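PDB 4D5T: protein A49R from Vaccinia virus, which blocks host NF-kappa-B activation by binding the host protein BTRC, which diminishes ubiquitination of the inhibitor NFKBIA and stabilises it. Local coordinates for residues Phe39-Ser44 with Tyr107-Pro112; Val84-Ser89 with Ile98-Ile103. One frame throughout, in Å; residues are numbered along the deposited sequence.

How the interactions relate
Both contacts are made by helix 95-109 of this all-helical Bcl-2-like chain, with centres 14 Å apart. Interaction 2 uses its earlier turns, residues 98-103, against the end of helix 76-87; interaction 1 uses its last turn, from residue 107, and the residues that follow, up to 112, against the end of helix 29-40. Along the chain the residues of interaction 2 fall between the two segments of interaction 1, so the shorter connection is nested within the longer one. The contacts also meet directly: Ile40 CG1 lies 3.7 Å from Ile102 O, and Phe39 packs on the Ile102 side chain. Helix 95-109 is thus a shared element, joined to two other helices near their C-terminal ends.

Interaction 1 of 2, residues Phe39-Ser44 with Tyr107-Pro112; sequences FIMCRS and YIMNNP
Met109 meets both Ile40 and Met41, and these three side chains form the tightly packed half of the contact. The closest apolar approach is Ile40 CG2 to Met109 CG at 3.6 Å, the two side chains crossing at a slant. The same Met109 CG lies 3.7 Å from Met41 SD. The thioethers of Met41 and Met109 run side by side and point the same way, their SD atoms 3.9 Å apart. Met109 is bent at both chi2 (-59°) and chi3 (88°), which carries its end away from helix 29-40, while the Met41 chain, bent at chi2, brings its own end nearer. Helix 112-126 adds to this core, with Ile126 on Ile40, Ala119 on Met41 and Leu122 on Met109.

The looser side holds Cys42 and Asn110 at the helix ends. Cys42, at positive phi, is the C-prime residue of a Schellman motif that closes helix 29-40, with its N bonded to Phe39 O and Arg43 N bonded to Asn38 O. No direct hydrogen bond spans the segments. A water bridges them instead, within 2.8 Å of Ile40 O and 2.7 Å of Asn110 OD1, positioned to donate to either oxygen. Asn110 ND2 is bonded to Tyr58 OH on helix 49-61, which helps fix the rotation of the amide and direct OD1 at the water. The chemistry is therefore divided: sulfur and hydrocarbon packing joins the two helix ends inside, while a water links a helix-terminal carbonyl to an amide oxygen, two acceptors that could not bond to each other directly.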
ATOM      1  N   PHE A  39       1.412  -6.109   5.330  1.00 23.65           N
ATOM      2  CA  PHE A  39       1.082  -6.084   3.901  1.00 24.12           C
ATOM      3  C   PHE A  39       2.383  -5.961   3.039  1.00 24.41           C
ATOM      4  O   PHE A  39       2.557  -6.679   2.035  1.00 25.87           O
ATOM      5  CB  PHE A  39       0.137  -4.902   3.587  1.00 22.89           C
ATOM      6  CG  PHE A  39      -0.125  -4.721   2.116  1.00 24.61           C
ATOM      7  CD1 PHE A  39      -0.992  -5.589   1.441  1.00 24.81           C
ATOM      8  CD2 PHE A  39       0.559  -3.748   1.391  1.00 22.60           C
ATOM      9  CE1 PHE A  39      -1.232  -5.410   0.064  1.00 25.18           C
ATOM     10  CE2 PHE A  39       0.372  -3.613   0.035  1.00 24.81           C
ATOM     11  CZ  PHE A  39      -0.513  -4.441  -0.652  1.00 23.84           C
ATOM     12  N   ILE A  40       3.252  -5.021   3.407  1.00 22.94           N
ATOM     13  CA  ILE A  40       4.514  -4.810   2.720  1.00 24.70           C
ATOM     14  C   ILE A  40       5.373  -6.100   2.691  1.00 28.33           C
ATOM     15  O   ILE A  40       6.046  -6.360   1.673  1.00 25.55           O
ATOM     16  CB  ILE A  40       5.255  -3.627   3.355  1.00 25.15           C
ATOM     17  CG1 ILE A  40       4.527  -2.325   2.935  1.00 25.68           C
ATOM     18  CG2 ILE A  40       6.715  -3.600   3.000  1.00 29.45           C
ATOM     19  CD1 ILE A  40       4.942  -1.143   3.787  1.00 25.90           C
ATOM     20  N   MET A  41       5.306  -6.860   3.771  1.00 27.75           N
ATOM     21  CA  MET A  41       6.070  -8.123   3.921  1.00 31.13           C
ATOM     22  C   MET A  41       5.306  -9.397   3.475  1.00 32.75           C
ATOM     23  O   MET A  41       5.751 -10.510   3.731  1.00 32.74           O
ATOM     24  CB  MET A  41       6.490  -8.315   5.371  1.00 31.29           C
ATOM     25  CG  MET A  41       7.246  -7.127   6.021  1.00 31.36           C
ATOM     26  SD  MET A  41       8.719  -6.713   5.063  1.00 32.90           S
ATOM     27  CE  MET A  41       9.163  -5.194   5.914  1.00 36.86           C
ATOM     28  N   CYS A  42       4.187  -9.212   2.785  0.64 33.54           N
ATOM     29  CA  CYS A  42       3.392 -10.284   2.214  0.64 35.68           C
ATOM     30  C   CYS A  42       2.826 -11.187   3.279  0.64 36.20           C
ATOM     31  O   CYS A  42       2.897 -12.419   3.172  0.64 39.87           O
ATOM     32  CB  CYS A  42       4.214 -11.094   1.226  0.64 39.54           C
ATOM     33  SG  CYS A  42       4.415 -10.340  -0.371  0.64 43.65           S
ATOM     34  N   ARG A  43       2.306 -10.585   4.331  1.00 34.70           N
ATOM     35  CA  ARG A  43       1.530 -11.257   5.336  1.00 41.05           C
ATOM     36  C   ARG A  43       0.255 -10.420   5.623  1.00 40.01           C
ATOM     37  O   ARG A  43      -0.039 -10.149   6.764  1.00 43.26           O
ATOM     38  CB  ARG A  43       2.282 -11.361   6.643  1.00 46.01           C
ATOM     39  CG  ARG A  43       3.663 -11.920   6.564  1.00 52.90           C
ATOM     40  CD  ARG A  43       4.259 -11.924   7.970  1.00 57.27           C
ATOM     41  NE  ARG A  43       5.648 -11.500   7.914  1.00 62.81           N
ATOM     42  CZ  ARG A  43       6.133 -10.368   8.410  1.00 63.79           C
ATOM     43  NH1 ARG A  43       5.360  -9.509   9.061  1.00 65.30           N
ATOM     44  NH2 ARG A  43       7.427 -10.100   8.260  1.00 66.14           N
ATOM     45  N   SER A  44      -0.496 -10.090   4.589  1.00 42.68           N
ATOM     46  CA  SER A  44      -1.742  -9.306   4.695  1.00 44.40           C
ATOM     47  C   SER A  44      -2.742  -9.827   5.733  1.00 44.50           C
ATOM     48  O   SER A  44      -2.990 -11.049   5.865  1.00 37.99           O
ATOM     49  CB  SER A  44      -2.492  -9.294   3.364  1.00 43.26           C
ATOM     50  OG  SER A  44      -1.753  -8.679   2.375  1.00 45.69           O
ATOM     51  N   TYR A 107       6.910  -4.048  -3.465  1.00 26.94           N
ATOM     52  CA  TYR A 107       7.728  -4.571  -4.578  1.00 28.94           C
ATOM     53  C   TYR A 107       9.173  -4.796  -4.157  1.00 30.78           C
ATOM     54  O   TYR A 107       9.850  -5.768  -4.570  1.00 35.16           O
ATOM     55  CB  TYR A 107       7.719  -3.652  -5.790  1.00 29.19           C
ATOM     56  CG  TYR A 107       6.419  -3.386  -6.456  1.00 30.27           C
ATOM     57  CD1 TYR A 107       5.482  -4.408  -6.714  1.00 30.60           C
ATOM     58  CD2 TYR A 107       6.147  -2.116  -6.956  1.00 32.83           C
ATOM     59  CE1 TYR A 107       4.271  -4.141  -7.350  1.00 31.25           C
ATOM     60  CE2 TYR A 107       4.934  -1.852  -7.583  1.00 34.17           C
ATOM     61  CZ  TYR A 107       4.028  -2.878  -7.804  1.00 31.72           C
ATOM     62  OH  TYR A 107       2.896  -2.583  -8.501  1.00 37.01           O
ATOM     63  N   ILE A 108       9.716  -3.842  -3.399  1.00 32.54           N
ATOM     64  CA  ILE A 108      11.115  -3.881  -2.991  1.00 31.23           C
ATOM     65  C   ILE A 108      11.339  -5.041  -2.027  1.00 30.29           C
ATOM     66  O   ILE A 108      12.324  -5.797  -2.177  1.00 30.38           O
ATOM     67  CB  ILE A 108      11.577  -2.571  -2.346  1.00 30.57           C
ATOM     68  CG1 ILE A 108      11.572  -1.442  -3.377  1.00 32.60           C
ATOM     69  CG2 ILE A 108      12.981  -2.736  -1.740  1.00 31.41           C
ATOM     70  CD1 ILE A 108      11.904  -0.126  -2.744  1.00 31.83           C
ATOM     71  N   MET A 109      10.387  -5.263  -1.124  1.00 29.10           N
ATOM     72  CA  MET A 109      10.443  -6.431  -0.207  1.00 29.95           C
ATOM     73  C   MET A 109      10.174  -7.773  -0.890  1.00 29.92           C
ATOM     74  O   MET A 109      10.503  -8.831  -0.340  1.00 29.46           O
ATOM     75  CB  MET A 109       9.485  -6.262   0.971  1.00 30.11           C
ATOM     76  CG  MET A 109       9.818  -5.115   1.932  1.00 31.17           C
ATOM     77  SD  MET A 109      11.408  -5.154   2.733  1.00 30.43           S
ATOM     78  CE  MET A 109      12.442  -4.316   1.598  1.00 28.15           C
ATOM     79  N   ASN A 110       9.636  -7.761  -2.106  1.00 31.94           N
ATOM     80  CA  ASN A 110       9.538  -9.002  -2.962  1.00 35.15           C
ATOM     81  C   ASN A 110      10.918  -9.483  -3.460  1.00 33.99           C
ATOM     82  O   ASN A 110      11.013 -10.558  -3.995  1.00 37.87           O
ATOM     83  CB  ASN A 110       8.605  -8.804  -4.204  1.00 36.15           C
ATOM     84  CG  ASN A 110       7.111  -8.595  -3.855  1.00 36.98           C
ATOM     85  OD1 ASN A 110       6.625  -8.987  -2.795  1.00 38.16           O
ATOM     86  ND2 ASN A 110       6.365  -7.963  -4.795  1.00 38.98           N
ATOM     87  N   ASN A 111      11.963  -8.652  -3.308  1.00 34.57           N
ATOM     88  CA  ASN A 111      13.380  -8.995  -3.669  1.00 36.19           C
ATOM     89  C   ASN A 111      14.084  -9.490  -2.405  1.00 36.05           C
ATOM     90  O   ASN A 111      14.332  -8.732  -1.488  1.00 34.53           O
ATOM     91  CB  ASN A 111      14.085  -7.750  -4.241  1.00 36.38           C
ATOM     92  CG  ASN A 111      15.533  -7.967  -4.624  1.00 39.54           C
ATOM     93  OD1 ASN A 111      16.403  -8.223  -3.777  1.00 39.82           O
ATOM     94  ND2 ASN A 111      15.796  -7.934  -5.929  1.00 40.32           N
ATOM     95  N   PRO A 112      14.433 -10.778  -2.343  1.00 37.72           N
ATOM     96  CA  PRO A 112      14.994 -11.328  -1.089  1.00 37.99           C
ATOM     97  C   PRO A 112      16.291 -10.696  -0.543  1.00 39.23           C
ATOM     98  O   PRO A 112      16.458 -10.618   0.687  1.00 41.24           O
ATOM     99  CB  PRO A 112      15.304 -12.763  -1.438  1.00 41.84           C
ATOM    100  CG  PRO A 112      14.422 -13.104  -2.570  1.00 42.54           C
ATOM    101  CD  PRO A 112      14.189 -11.823  -3.340  1.00 41.10           C
TER
HETATM  102  O   HOH W   1       6.732  -8.267  -0.207  1.00 32.30           O

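Interaction 2 of 2, residues Val84-Ser89 with Ile98-Ile103; sequences VNKFMS and IVDAII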
ATOM      1  N   VAL A  84      14.006   6.257   0.688  1.00 31.82           N
ATOM      2  CA  VAL A  84      13.927   7.576   1.297  1.00 30.02           C
ATOM      3  C   VAL A  84      12.924   8.455   0.612  1.00 32.95           C
ATOM      4  O   VAL A  84      12.153   9.145   1.282  1.00 29.32           O
ATOM      5  CB  VAL A  84      15.320   8.239   1.391  1.00 34.17           C
ATOM      6  CG1 VAL A  84      15.253   9.618   1.933  1.00 32.60           C
ATOM      7  CG2 VAL A  84      16.244   7.406   2.285  1.00 38.57           C
ATOM      8  N   ASN A  85      12.941   8.479  -0.726  1.00 33.93           N
ATOM      9  CA  ASN A  85      11.960   9.290  -1.510  1.00 32.49           C
ATOM     10  C   ASN A  85      10.529   8.896  -1.191  1.00 30.98           C
ATOM     11  O   ASN A  85       9.723   9.736  -0.907  1.00 30.94           O
ATOM     12  CB  ASN A  85      12.249   9.098  -3.019  1.00 38.21           C
ATOM     13  CG  ASN A  85      11.256   9.823  -3.936  1.00 45.81           C
ATOM     14  OD1 ASN A  85      10.099   9.473  -4.044  1.00 51.81           O
ATOM     15  ND2 ASN A  85      11.739  10.804  -4.642  1.00 52.81           N
ATOM     16  N   LYS A  86      10.209   7.604  -1.226  1.00 30.55           N
ATOM     17  CA  LYS A  86       8.802   7.191  -1.051  1.00 27.83           C
ATOM     18  C   LYS A  86       8.341   7.374   0.417  1.00 27.54           C
ATOM     19  O   LYS A  86       7.216   7.794   0.676  1.00 26.05           O
ATOM     20  CB  LYS A  86       8.607   5.751  -1.415  1.00 26.61           C
ATOM     21  CG  LYS A  86       8.813   5.372  -2.892  1.00 30.90           C
ATOM     22  CD  LYS A  86       7.991   6.146  -3.873  1.00 29.61           C
ATOM     23  CE  LYS A  86       8.119   5.549  -5.255  1.00 32.98           C
ATOM     24  NZ  LYS A  86       7.318   6.326  -6.229  1.00 32.54           N
ATOM     25  N   PHE A  87       9.264   7.142   1.353  1.00 24.78           N
ATOM     26  CA  PHE A  87       8.938   7.280   2.801  1.00 25.20           C
ATOM     27  C   PHE A  87       8.416   8.588   3.183  1.00 24.09           C
ATOM     28  O   PHE A  87       7.468   8.646   3.981  1.00 22.92           O
ATOM     29  CB  PHE A  87      10.094   6.946   3.722  1.00 26.17           C
ATOM     30  CG  PHE A  87       9.633   6.247   4.967  1.00 26.90           C
ATOM     31  CD1 PHE A  87       9.126   7.053   5.970  1.00 26.35           C
ATOM     32  CD2 PHE A  87       9.543   4.929   5.085  1.00 26.06           C
ATOM     33  CE1 PHE A  87       8.653   6.518   7.128  1.00 26.75           C
ATOM     34  CE2 PHE A  87       9.030   4.360   6.238  1.00 25.22           C
ATOM     35  CZ  PHE A  87       8.573   5.161   7.250  1.00 27.36           C
ATOM     36  N   MET A  88       8.928   9.653   2.580  1.00 25.60           N
ATOM     37  CA  MET A  88       8.479  10.952   2.975  1.00 27.23           C
ATOM     38  C   MET A  88       6.957  11.162   2.741  1.00 23.79           C
ATOM     39  O   MET A  88       6.402  12.007   3.395  1.00 23.35           O
ATOM     40  CB  MET A  88       9.283  12.072   2.309  1.00 30.21           C
ATOM     41  CG  MET A  88      10.784  12.068   2.606  1.00 34.79           C
ATOM     42  SD  MET A  88      11.274  11.759   4.324  1.00 39.80           S
ATOM     43  CE  MET A  88      12.974  11.243   4.246  1.00 48.60           C
ATOM     44  N   SER A  89       6.327  10.394   1.831  0.72 23.75           N
ATOM     45  CA  SER A  89       4.873  10.525   1.565  0.72 23.98           C
ATOM     46  C   SER A  89       4.096  10.288   2.847  0.72 20.36           C
ATOM     47  O   SER A  89       3.044  10.857   3.049  0.72 20.03           O
ATOM     48  CB  SER A  89       4.357   9.572   0.445  0.72 24.75           C
ATOM     49  OG  SER A  89       5.037   9.773  -0.806  0.72 27.60           O
ATOM     50  N   ILE A  98       0.968   8.110  -0.680  1.00 20.38           N
ATOM     51  CA  ILE A  98       1.089   7.132   0.379  1.00 20.35           C
ATOM     52  C   ILE A  98       0.819   5.694  -0.089  1.00 19.84           C
ATOM     53  O   ILE A  98       1.597   4.770   0.224  1.00 18.47           O
ATOM     54  CB  ILE A  98       0.167   7.516   1.567  1.00 20.22           C
ATOM     55  CG1 ILE A  98       0.793   8.701   2.303  1.00 20.77           C
ATOM     56  CG2 ILE A  98      -0.027   6.322   2.526  1.00 20.36           C
ATOM     57  CD1 ILE A  98      -0.138   9.387   3.244  1.00 20.98           C
ATOM     58  N   VAL A  99      -0.219   5.528  -0.893  1.00 19.33           N
ATOM     59  CA  VAL A  99      -0.564   4.239  -1.434  1.00 22.00           C
ATOM     60  C   VAL A  99       0.535   3.759  -2.394  1.00 23.59           C
ATOM     61  O   VAL A  99       1.023   2.604  -2.325  1.00 21.70           O
ATOM     62  CB  VAL A  99      -1.951   4.253  -2.085  1.00 21.62           C
ATOM     63  CG1 VAL A  99      -2.199   2.956  -2.884  1.00 22.97           C
ATOM     64  CG2 VAL A  99      -2.979   4.382  -1.027  1.00 22.27           C
ATOM     65  N   ASP A 100       1.016   4.673  -3.219  1.00 24.28           N
ATOM     66  CA  ASP A 100       2.182   4.367  -4.090  1.00 24.85           C
ATOM     67  C   ASP A 100       3.413   3.959  -3.282  1.00 24.34           C
ATOM     68  O   ASP A 100       4.122   2.998  -3.657  1.00 26.27           O
ATOM     69  CB  ASP A 100       2.479   5.625  -4.962  1.00 25.83           C
ATOM     70  CG  ASP A 100       3.702   5.448  -5.878  1.00 30.26           C
ATOM     71  OD1 ASP A 100       3.665   4.616  -6.776  1.00 31.33           O
ATOM     72  OD2 ASP A 100       4.706   6.107  -5.652  1.00 32.50           O
ATOM     73  N   ALA A 101       3.701   4.668  -2.172  1.00 22.10           N
ATOM     74  CA  ALA A 101       4.809   4.329  -1.349  1.00 23.18           C
ATOM     75  C   ALA A 101       4.689   2.932  -0.779  1.00 22.68           C
ATOM     76  O   ALA A 101       5.662   2.152  -0.846  1.00 21.48           O
ATOM     77  CB  ALA A 101       5.012   5.351  -0.215  1.00 23.44           C
ATOM     78  N   ILE A 102       3.524   2.584  -0.223  1.00 21.09           N
ATOM     79  CA  ILE A 102       3.321   1.289   0.351  1.00 22.25           C
ATOM     80  C   ILE A 102       3.497   0.166  -0.688  1.00 22.88           C
ATOM     81  O   ILE A 102       4.160  -0.809  -0.401  1.00 23.99           O
ATOM     82  CB  ILE A 102       1.920   1.197   1.021  1.00 20.35           C
ATOM     83  CG1 ILE A 102       1.900   2.086   2.296  1.00 20.17           C
ATOM     84  CG2 ILE A 102       1.601  -0.193   1.435  1.00 20.88           C
ATOM     85  CD1 ILE A 102       0.502   2.435   2.785  1.00 20.35           C
ATOM     86  N   ILE A 103       2.907   0.347  -1.865  1.00 22.58           N
ATOM     87  CA  ILE A 103       2.997  -0.655  -2.915  1.00 24.38           C
ATOM     88  C   ILE A 103       4.411  -0.771  -3.431  1.00 25.55           C
ATOM     89  O   ILE A 103       4.911  -1.887  -3.624  1.00 25.00           O
ATOM     90  CB  ILE A 103       1.992  -0.320  -4.010  1.00 26.49           C
ATOM     91  CG1 ILE A 103       0.609  -0.709  -3.471  1.00 27.06           C
ATOM     92  CG2 ILE A 103       2.343  -1.021  -5.302  1.00 28.76           C
ATOM     93  CD1 ILE A 103      -0.502  -0.318  -4.390  1.00 29.59           C
TER
HETATM   94  O   HOH W   2       5.159   8.035  -3.121  1.00 30.22           O
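Lys86 NZ lies 2.7 Å from Asp100 OD2 and takes its syn lone pair, making a salt bridge across an antiparallel helical hairpin of the Bcl-2-like bundle. A water 3.2 Å from Asp100 OD2 is placed to donate to it as well, though it has other acceptors in reach. The pair ties together helix 76-87 and helix 95-109, which a short connection joins in sequence, with only eight residues between the two segments. Asp100 reaches the lysine because its CG stands anti to the backbone N (chi1 178°), which swings the carboxylate toward the other helix. The Lys86 chain bends once, at chi2 (-55°), and then runs extended, bringing NZ to the carboxylate. Both residues are partly exposed, and the charge on each probably favours the ionised form of the other.

Beneath the salt bridge the backbones come close. The CA atoms of Lys86 and Ala101 are 4.9 Å apart, a spacing compatible with the small alanine side chain at this point. Ala101 CB packs against both the carbonyl and the base of the lysine, 3.4 Å from Lys86 O and 3.8 Å from Lys86 CB. One turn further on, Ser89 faces Ile98, with CA atoms 5.2 Å apart. In one of the two serine conformers the water near Asp100 also lies within bonding distance of Ser89 OG, a possible second link beside the direct ion pair. Ile98, buried, has Phe90 and Ile131 against its side chain, which places this end of the contact at the hydrophobic interior. There Ile98 CG1 lies 3.2 Å from Ser89 O, and the terminal methyl CD1 follows at 3.5 Å from that same carbonyl oxygen.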